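Local coordinates for periplasmic binding protein (Veillonella parvula, PDB 4N01) that probably captures a solute between its two lobes in the periplasm and hands it to a membrane transporter for import, at residues 112-117 with 137-142; 207-212 with 330-335; 226-231 with 314-319. All blocks are in the same frame, centred on the assembly; numbering follows the deposited sequence.

Contact 1: residues 112-117 with 137-142; sequences DKWPSY and KRAIPA
CG of Trp114 is anti to its carbonyl carbon (chi1 -70°), and the indole meets CB of Ala139 through its six-membered ring: CE3 of Trp114 lies 3.6 Å from CB of Ala139, which stands obliquely over the rim, with CD2 of Trp114 at 3.7 Å from the same methyl. Farther out, the Arg138 chain is bent at chi3, and its guanidinium lies at the outer edge of the indole, NH2 of Arg138 being 3.7 Å from CZ3 of Trp114. The planes stand 69° apart, which makes this the face of the guanidinium against the edge of the indole rather than a parallel cation-pi stack. Arg138 forms a salt bridge with Asp133, and its NH2 binds a glycerol, probably from the crystallisation liquor. Ile140, with CG1 anti to its carbonyl carbon (chi1 -52°), packs by its tip, CD1 lying 3.4 Å from O of Pro115 and 3.7 Å from CA of Tyr117; its CG2 approaches the ring edge of Tyr117 at CD1 (4.0 Å). An alanine at Trp114 would probably open a gap beside Ala139 and deprive the guanidinium face of its apolar neighbour. No hydrogen bond crosses between the segments; the contact rests on van der Waals packing of side chains on each other and, at Ile140, on the opposing backbone. In this parallel alpha/beta lobe the two loops follow strands 109-111 and 127-129 and lead into helices 117-121 and 142-147; Trp114 also meets Phe91 edge-to-face and makes a weak hydrogen bond from NE1 to O of Met69, residues that follow the intervening strands 86-90 and 66-68.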
loop_
_atom_site.group_PDB
_atom_site.type_symbol
_atom_site.label_atom_id
_atom_site.label_comp_id
_atom_site.label_asym_id
_atom_site.label_seq_id
_atom_site.Cartn_x
_atom_site.Cartn_y
_atom_site.Cartn_z
ATOM N N ASP A 112 11.933 -5.039 14.291
ATOM C CA ASP A 112 10.511 -4.726 14.333
ATOM C C ASP A 112 10.263 -3.392 13.645
ATOM O O ASP A 112 9.155 -3.118 13.182
ATOM C CB ASP A 112 10.004 -4.690 15.779
ATOM C CG ASP A 112 10.225 -6.007 16.505
ATOM O OD1 ASP A 112 10.431 -5.979 17.737
ATOM O OD2 ASP A 112 10.200 -7.066 15.839
ATOM N N LYS A 113 11.301 -2.558 13.596
ATOM C CA LYS A 113 11.283 -1.340 12.779
ATOM C C LYS A 113 12.343 -1.458 11.689
ATOM O O LYS A 113 12.395 -2.472 10.989
ATOM C CB LYS A 113 11.508 -0.097 13.645
ATOM C CG LYS A 113 10.318 0.265 14.520
ATOM C CD LYS A 113 10.567 1.553 15.294
ATOM C CE LYS A 113 9.383 1.904 16.184
ATOM N NZ LYS A 113 9.714 2.980 17.161
ATOM N N TRP A 114 13.187 -0.442 11.531
ATOM C CA TRP A 114 14.310 -0.568 10.600
ATOM C C TRP A 114 15.575 -0.990 11.327
ATOM O O TRP A 114 15.861 -0.500 12.418
ATOM C CB TRP A 114 14.561 0.735 9.839
ATOM C CG TRP A 114 13.498 1.057 8.836
ATOM C CD1 TRP A 114 13.026 0.240 7.845
ATOM C CD2 TRP A 114 12.801 2.296 8.703
ATOM N NE1 TRP A 114 12.063 0.897 7.111
ATOM C CE2 TRP A 114 11.908 2.161 7.621
ATOM C CE3 TRP A 114 12.839 3.511 9.403
ATOM C CZ2 TRP A 114 11.062 3.195 7.217
ATOM C CZ3 TRP A 114 12.000 4.535 9.006
ATOM C CH2 TRP A 114 11.119 4.370 7.921
ATOM N N PRO A 115 16.346 -1.900 10.718
ATOM C CA PRO A 115 17.580 -2.360 11.360
ATOM C C PRO A 115 18.702 -1.324 11.233
ATOM O O PRO A 115 18.674 -0.499 10.317
ATOM C CB PRO A 115 17.940 -3.615 10.554
ATOM C CG PRO A 115 17.377 -3.345 9.186
ATOM C CD PRO A 115 16.130 -2.515 9.395
ATOM N N SER A 116 19.671 -1.371 12.143
ATOM C CA SER A 116 20.869 -0.548 12.026
ATOM C C SER A 116 21.648 -1.003 10.801
ATOM O O SER A 116 21.427 -2.106 10.298
ATOM C CB SER A 116 21.746 -0.699 13.265
ATOM O OG SER A 116 22.350 -1.982 13.299
ATOM N N TYR A 117 22.555 -0.157 10.320
ATOM C CA TYR A 117 23.394 -0.508 9.173
ATOM C C TYR A 117 24.150 -1.810 9.447
ATOM O O TYR A 117 24.280 -2.657 8.566
ATOM C CB TYR A 117 24.358 0.643 8.847
ATOM C CG TYR A 117 25.472 0.307 7.874
ATOM C CD1 TYR A 117 25.266 0.357 6.499
ATOM C CD2 TYR A 117 26.742 -0.035 8.334
ATOM C CE1 TYR A 117 26.290 0.060 5.607
ATOM C CE2 TYR A 117 27.771 -0.334 7.451
ATOM C CZ TYR A 117 27.536 -0.282 6.091
ATOM O OH TYR A 117 28.549 -0.576 5.215
ATOM N N LYS A 137 17.874 9.165 5.818
ATOM C CA LYS A 137 18.714 9.283 7.005
ATOM C C LYS A 137 17.991 8.844 8.279
ATOM O O LYS A 137 18.612 8.669 9.325
ATOM C CB LYS A 137 19.236 10.714 7.141
ATOM C CG LYS A 137 20.126 11.144 5.985
ATOM C CD LYS A 137 20.721 12.522 6.227
ATOM C CE LYS A 137 21.675 12.921 5.109
ATOM N NZ LYS A 137 22.362 14.213 5.404
ATOM N N ARG A 138 16.679 8.664 8.181
ATOM C CA ARG A 138 15.886 8.137 9.286
ATOM C C ARG A 138 16.118 6.641 9.464
ATOM O O ARG A 138 15.763 6.065 10.497
ATOM C CB ARG A 138 14.398 8.378 9.028
ATOM C CG ARG A 138 13.971 9.832 9.070
ATOM C CD ARG A 138 12.466 9.937 8.903
ATOM N NE ARG A 138 11.763 9.022 9.801
ATOM C CZ ARG A 138 10.711 8.289 9.451
ATOM N NH1 ARG A 138 10.231 8.366 8.215
ATOM N NH2 ARG A 138 10.136 7.479 10.333
ATOM N N ALA A 139 16.698 6.014 8.445
ATOM C CA ALA A 139 16.939 4.575 8.460
ATOM C C ALA A 139 18.371 4.279 8.014
ATOM O O ALA A 139 19.326 4.565 8.738
ATOM C CB ALA A 139 15.922 3.854 7.575
ATOM N N ILE A 140 18.529 3.713 6.824
ATOM C CA ILE A 140 19.864 3.500 6.276
ATOM C C ILE A 140 19.991 4.199 4.931
ATOM O O ILE A 140 19.388 3.760 3.948
ATOM C CB ILE A 140 20.162 2.007 6.088
ATOM C CG1 ILE A 140 19.884 1.251 7.385
ATOM C CG2 ILE A 140 21.609 1.799 5.645
ATOM C CD1 ILE A 140 20.196 -0.214 7.292
ATOM N N PRO A 141 20.773 5.293 4.887
ATOM C CA PRO A 141 20.938 6.084 3.662
ATOM C C PRO A 141 21.378 5.216 2.488
ATOM O O PRO A 141 22.272 4.371 2.629
ATOM C CB PRO A 141 22.045 7.078 4.031
ATOM C CG PRO A 141 21.914 7.235 5.519
ATOM C CD PRO A 141 21.548 5.856 6.010
ATOM N N ALA A 142 20.729 5.424 1.348
ATOM C CA ALA A 142 20.961 4.626 0.155
ATOM C C ALA A 142 22.423 4.607 -0.261
ATOM O O ALA A 142 22.931 3.570 -0.674
ATOM C CB ALA A 142 20.092 5.135 -0.985
#

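Contact 2: residues 207-212 with 330-335; sequences PRKRVF and EIHGIK
The imidazole of His332 turns an edge to Pro207, whose carbonyl O lies near the ring plane, 3.3 Å from CE1 of His332. Water 1 sits at the edge too, donating to O of Pro207 at 2.7 Å and lying 2.7 Å from ND1 of His332, so it bridges strand entry and helix end. One face of the ring is covered by the preceding residue, CG2 of Ile331 standing 3.8 Å above the plane, over its centre. NE2 of His332 is hydrogen-bonded to O of Ile236; with both ring nitrogens engaged, the rotation of the imidazole is well defined.

The same Ile331 methyl faces Lys209: CG2 of Ile331 is 3.7 Å from CG of Lys209, and the two side chains run past each other in opposite directions. CG of Lys209 is also 3.9 Å from CE1 of His332. The lysine contributes its aliphatic stem here; its NZ is 6.2 Å from ND1 of His332, near enough that it might disfavour a positive charge on the imidazole. Deeper in, CG1 of Val211 only grazes CD1 of Ile331 at 4.5 Å.

Gly333, with positive phi (70°), ends helix 320-332 just beyond the histidine. That helix packs here on strand 209-214, which runs between parallel strands 238-240 and 266-270; Ile331 also touches Tyr266 on the latter, and His332 rests on Leu203 of helix 182-203.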
loop_
_atom_site.group_PDB
_atom_site.type_symbol
_atom_site.label_atom_id
_atom_site.label_comp_id
_atom_site.label_asym_id
_atom_site.label_seq_id
_atom_site.Cartn_x
_atom_site.Cartn_y
_atom_site.Cartn_z
ATOM N N PRO A 207 -25.036 3.821 -9.348
ATOM C CA PRO A 207 -24.538 5.185 -9.102
ATOM C C PRO A 207 -23.202 5.216 -8.371
ATOM O O PRO A 207 -22.951 4.366 -7.512
ATOM C CB PRO A 207 -25.618 5.811 -8.205
ATOM C CG PRO A 207 -26.382 4.638 -7.630
ATOM C CD PRO A 207 -26.338 3.575 -8.704
ATOM N N ARG A 208 -22.354 6.191 -8.691
ATOM C CA ARG A 208 -21.078 6.319 -8.004
ATOM C C ARG A 208 -21.331 6.929 -6.628
ATOM O O ARG A 208 -22.342 7.597 -6.414
ATOM C CB ARG A 208 -20.126 7.215 -8.811
ATOM C CG ARG A 208 -19.935 6.771 -10.266
ATOM C CD ARG A 208 -18.886 7.620 -10.969
ATOM N NE ARG A 208 -17.574 7.461 -10.341
ATOM C CZ ARG A 208 -16.718 6.495 -10.649
ATOM N NH1 ARG A 208 -17.046 5.597 -11.572
ATOM N NH2 ARG A 208 -15.545 6.419 -10.030
ATOM N N LYS A 209 -20.414 6.702 -5.700
ATOM C CA LYS A 209 -20.576 7.216 -4.340
ATOM C C LYS A 209 -19.388 8.077 -3.944
ATOM O O LYS A 209 -18.267 7.835 -4.393
ATOM C CB LYS A 209 -20.703 6.054 -3.349
ATOM C CG LYS A 209 -21.902 5.172 -3.601
ATOM C CD LYS A 209 -23.203 5.905 -3.340
ATOM C CE LYS A 209 -24.385 4.963 -3.542
ATOM N NZ LYS A 209 -25.662 5.577 -3.111
ATOM N N ARG A 210 -19.627 9.076 -3.100
ATOM C CA ARG A 210 -18.543 9.935 -2.633
ATOM C C ARG A 210 -18.036 9.452 -1.284
ATOM O O ARG A 210 -18.831 9.133 -0.397
ATOM C CB ARG A 210 -19.021 11.380 -2.571
ATOM C CG ARG A 210 -19.151 11.963 -3.963
ATOM C CD ARG A 210 -20.125 13.100 -4.017
ATOM N NE ARG A 210 -19.693 14.276 -3.262
ATOM C CZ ARG A 210 -18.793 15.159 -3.694
ATOM N NH1 ARG A 210 -18.195 14.988 -4.870
ATOM N NH2 ARG A 210 -18.480 16.212 -2.948
ATOM N N VAL A 211 -16.717 9.359 -1.141
ATOM C CA VAL A 211 -16.132 8.782 0.077
ATOM C C VAL A 211 -15.066 9.691 0.701
ATOM O O VAL A 211 -14.463 10.520 0.032
ATOM C CB VAL A 211 -15.553 7.362 -0.168
ATOM C CG1 VAL A 211 -16.615 6.460 -0.796
ATOM C CG2 VAL A 211 -14.296 7.413 -1.059
ATOM N N PHE A 212 -14.849 9.537 1.996
ATOM C CA PHE A 212 -13.805 10.267 2.694
ATOM C C PHE A 212 -12.974 9.244 3.447
ATOM O O PHE A 212 -13.514 8.372 4.131
ATOM C CB PHE A 212 -14.432 11.273 3.668
ATOM C CG PHE A 212 -13.444 11.912 4.604
ATOM C CD1 PHE A 212 -12.511 12.834 4.130
ATOM C CD2 PHE A 212 -13.460 11.613 5.955
ATOM C CE1 PHE A 212 -11.597 13.428 5.002
ATOM C CE2 PHE A 212 -12.558 12.206 6.831
ATOM C CZ PHE A 212 -11.624 13.112 6.353
ATOM N N GLU A 330 -19.683 -3.615 0.153
ATOM C CA GLU A 330 -20.147 -2.795 1.265
ATOM C C GLU A 330 -20.703 -1.437 0.832
ATOM O O GLU A 330 -21.686 -0.963 1.400
ATOM C CB GLU A 330 -19.035 -2.651 2.317
ATOM C CG GLU A 330 -18.829 -3.933 3.145
ATOM C CD GLU A 330 -17.586 -3.911 4.023
ATOM O OE1 GLU A 330 -16.805 -2.942 3.931
ATOM O OE2 GLU A 330 -17.380 -4.874 4.798
ATOM N N ILE A 331 -20.094 -0.823 -0.178
ATOM C CA ILE A 331 -20.507 0.515 -0.631
ATOM C C ILE A 331 -21.729 0.461 -1.542
ATOM O O ILE A 331 -22.643 1.285 -1.436
ATOM C CB ILE A 331 -19.340 1.227 -1.348
ATOM C CG1 ILE A 331 -18.247 1.555 -0.331
ATOM C CG2 ILE A 331 -19.794 2.512 -2.049
ATOM C CD1 ILE A 331 -16.940 2.004 -0.948
ATOM N N HIS A 332 -21.768 -0.545 -2.407
ATOM C CA HIS A 332 -22.798 -0.618 -3.440
ATOM C C HIS A 332 -23.851 -1.691 -3.193
ATOM O O HIS A 332 -24.821 -1.788 -3.942
ATOM C CB HIS A 332 -22.138 -0.863 -4.786
ATOM C CG HIS A 332 -21.281 0.279 -5.250
ATOM N ND1 HIS A 332 -21.811 1.464 -5.706
ATOM C CD2 HIS A 332 -19.934 0.403 -5.332
ATOM C CE1 HIS A 332 -20.823 2.277 -6.059
ATOM N NE2 HIS A 332 -19.680 1.659 -5.839
ATOM N N GLY A 333 -23.656 -2.504 -2.159
ATOM C CA GLY A 333 -24.641 -3.515 -1.793
ATOM C C GLY A 333 -24.750 -4.672 -2.773
ATOM O O GLY A 333 -25.784 -5.331 -2.841
ATOM N N ILE A 334 -23.691 -4.918 -3.537
ATOM C CA ILE A 334 -23.663 -6.052 -4.454
ATOM C C ILE A 334 -23.094 -7.285 -3.765
ATOM O O ILE A 334 -22.479 -7.196 -2.698
ATOM C CB ILE A 334 -22.758 -5.791 -5.684
ATOM C CG1 ILE A 334 -21.297 -5.614 -5.247
ATOM C CG2 ILE A 334 -23.235 -4.596 -6.462
ATOM C CD1 ILE A 334 -20.280 -5.673 -6.392
ATOM N N LYS A 335 -23.297 -8.437 -4.390
ATOM C CA LYS A 335 -22.513 -9.624 -4.080
ATOM C C LYS A 335 -21.732 -9.993 -5.337
ATOM O O LYS A 335 -22.323 -10.140 -6.405
ATOM C CB LYS A 335 -23.415 -10.789 -3.663
ATOM C CG LYS A 335 -23.628 -10.934 -2.159
ATOM C CD LYS A 335 -24.602 -9.897 -1.616
ATOM C CE LYS A 335 -24.945 -10.167 -0.157
ATOM N NZ LYS A 335 -23.727 -10.367 0.678
HETATM O O HOH W 1 -24.284 2.427 -6.118
#

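Contact 3: residues 226-231 with 314-319; sequences EGYTTN and ITPGVR
Tyr228, the first residue of helix 228-234, lays its ring against Pro316. CG of the tyrosine is anti to its backbone N (chi1 -168°), and the proline lies over one ring face: CG of Pro316 is 3.9 Å from the centroid of the Tyr228 ring and only 11° off its normal, a well-centred CH-pi contact. N of Pro316 is 3.6 Å from CE2 of Tyr228, over a face, while O of Ile314 comes in plane at the ring edge, 3.5 Å from CD2 of Tyr228. The phenol OH is hydrogen-bonded to Thr320. Next in sequence, Thr229 donates from OG1 to O of Ile314 at 2.7 Å, the donor making a C=O...O angle of 145° and standing tilted from the carbonyl plane. The start of the helix thus packs on the loop between helices 311-314 and 320-332, buried near the chain's centre; Pro316 also touches helix 165-178.

The contact pairs a ring face with proline CH groups, and a buried hydroxyl with a buried carbonyl that the short bond satisfies. Two adjacent residues at the helix start thus hold the 314-316 backbone by one polar and one apolar contact, which probably limits its movement.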
loop_
_atom_site.group_PDB
_atom_site.type_symbol
_atom_site.label_atom_id
_atom_site.label_comp_id
_atom_site.label_asym_id
_atom_site.label_seq_id
_atom_site.Cartn_x
_atom_site.Cartn_y
_atom_site.Cartn_z
ATOM N N GLU A 226 -4.416 12.711 -3.290
ATOM C CA GLU A 226 -4.188 12.249 -4.657
ATOM C C GLU A 226 -3.359 10.976 -4.660
ATOM O O GLU A 226 -2.794 10.594 -3.639
ATOM C CB GLU A 226 -3.477 13.335 -5.491
ATOM C CG GLU A 226 -4.234 14.677 -5.583
ATOM C CD GLU A 226 -5.625 14.580 -6.211
ATOM O OE1 GLU A 226 -5.958 13.538 -6.825
ATOM O OE2 GLU A 226 -6.402 15.565 -6.103
ATOM N N GLY A 227 -3.298 10.302 -5.804
ATOM C CA GLY A 227 -2.427 9.151 -5.920
ATOM C C GLY A 227 -3.122 7.821 -5.723
ATOM O O GLY A 227 -4.326 7.683 -5.948
ATOM N N TYR A 228 -2.354 6.840 -5.274
ATOM C CA TYR A 228 -2.788 5.452 -5.307
ATOM C C TYR A 228 -4.166 5.193 -4.690
ATOM O O TYR A 228 -5.037 4.583 -5.328
ATOM C CB TYR A 228 -1.729 4.563 -4.651
ATOM C CG TYR A 228 -1.956 3.102 -4.892
ATOM C CD1 TYR A 228 -1.507 2.501 -6.060
ATOM C CD2 TYR A 228 -2.624 2.322 -3.957
ATOM C CE1 TYR A 228 -1.707 1.155 -6.289
ATOM C CE2 TYR A 228 -2.826 0.969 -4.172
ATOM C CZ TYR A 228 -2.363 0.397 -5.340
ATOM O OH TYR A 228 -2.566 -0.941 -5.567
ATOM N N THR A 229 -4.377 5.645 -3.456
ATOM C CA THR A 229 -5.621 5.336 -2.755
ATOM C C THR A 229 -6.818 5.897 -3.522
ATOM O O THR A 229 -7.843 5.227 -3.691
ATOM C CB THR A 229 -5.617 5.911 -1.326
ATOM O OG1 THR A 229 -4.574 5.287 -0.559
ATOM C CG2 THR A 229 -6.964 5.661 -0.644
ATOM N N THR A 230 -6.682 7.125 -4.000
ATOM C CA THR A 230 -7.744 7.752 -4.774
ATOM C C THR A 230 -8.000 6.988 -6.064
ATOM O O THR A 230 -9.148 6.715 -6.427
ATOM C CB THR A 230 -7.347 9.193 -5.105
ATOM O OG1 THR A 230 -7.376 9.958 -3.894
ATOM C CG2 THR A 230 -8.306 9.801 -6.122
ATOM N N ASN A 231 -6.927 6.631 -6.761
ATOM C CA ASN A 231 -7.066 5.973 -8.054
ATOM C C ASN A 231 -7.659 4.568 -8.005
ATOM O O ASN A 231 -8.421 4.195 -8.890
ATOM C CB ASN A 231 -5.730 5.979 -8.786
ATOM C CG ASN A 231 -5.346 7.360 -9.224
ATOM O OD1 ASN A 231 -6.222 8.182 -9.523
ATOM N ND2 ASN A 231 -4.049 7.648 -9.247
ATOM N N ILE A 314 -5.296 -0.368 1.021
ATOM C CA ILE A 314 -5.524 0.790 0.143
ATOM C C ILE A 314 -4.240 1.491 -0.278
ATOM O O ILE A 314 -4.275 2.578 -0.859
ATOM C CB ILE A 314 -6.499 1.828 0.776
ATOM C CG1 ILE A 314 -6.018 2.246 2.171
ATOM C CG2 ILE A 314 -7.906 1.267 0.826
ATOM C CD1 ILE A 314 -6.794 3.421 2.762
ATOM N N THR A 315 -3.106 0.865 0.028
ATOM C CA THR A 315 -1.805 1.345 -0.415
ATOM C C THR A 315 -1.142 0.213 -1.223
ATOM O O THR A 315 -1.617 -0.930 -1.184
ATOM C CB THR A 315 -0.941 1.785 0.776
ATOM O OG1 THR A 315 -0.840 0.699 1.701
ATOM C CG2 THR A 315 -1.577 2.996 1.461
ATOM N N PRO A 316 -0.065 0.522 -1.967
ATOM C CA PRO A 316 0.490 -0.478 -2.889
ATOM C C PRO A 316 0.877 -1.783 -2.194
ATOM O O PRO A 316 1.338 -1.753 -1.054
ATOM C CB PRO A 316 1.744 0.212 -3.419
ATOM C CG PRO A 316 1.372 1.671 -3.421
ATOM C CD PRO A 316 0.556 1.848 -2.164
ATOM N N GLY A 317 0.684 -2.909 -2.877
ATOM C CA GLY A 317 0.971 -4.214 -2.299
ATOM C C GLY A 317 0.281 -5.297 -3.101
ATOM O O GLY A 317 0.202 -5.203 -4.326
ATOM N N VAL A 318 -0.225 -6.321 -2.422
ATOM C CA VAL A 318 -0.829 -7.456 -3.114
ATOM C C VAL A 318 -2.280 -7.630 -2.706
ATOM O O VAL A 318 -2.931 -8.577 -3.124
ATOM C CB VAL A 318 -0.059 -8.761 -2.837
ATOM C CG1 VAL A 318 1.382 -8.627 -3.302
ATOM C CG2 VAL A 318 -0.123 -9.094 -1.351
ATOM N N ARG A 319 -2.796 -6.697 -1.902
ATOM C CA ARG A 319 -4.132 -6.871 -1.339
ATOM C C ARG A 319 -5.213 -6.079 -2.050
ATOM O O ARG A 319 -6.388 -6.191 -1.685
ATOM C CB ARG A 319 -4.153 -6.451 0.131
ATOM C CG ARG A 319 -3.080 -7.093 1.000
ATOM C CD ARG A 319 -3.386 -6.749 2.441
ATOM N NE ARG A 319 -2.296 -7.106 3.338
ATOM C CZ ARG A 319 -2.445 -7.303 4.643
ATOM N NH1 ARG A 319 -3.653 -7.209 5.201
ATOM N NH2 ARG A 319 -1.393 -7.606 5.383
#

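Overall arrangement
Following the chain from its N terminus, contact 1 closes first, drawing together two loops of the five-stranded parallel sheet across 19 residues. The chain then passes through helices 165-178 and 182-203 into the four-stranded sheet, where residues 207-212 open contact 2. Before that closes, contact 3 opens at 226-231 and closes at 314-319, joining helix 228-234 to the loop before helix 320-332. That helix then runs on, and its last turn and the residues after it, 330-335, complete contact 2, joining it to the four-stranded sheet. Contacts 1 and 2 lie on opposite sides of the chain's centre, about 40 Å apart between centres; contact 3 is about 17 Å from contact 2 and about 24 Å from contact 1, centre to centre.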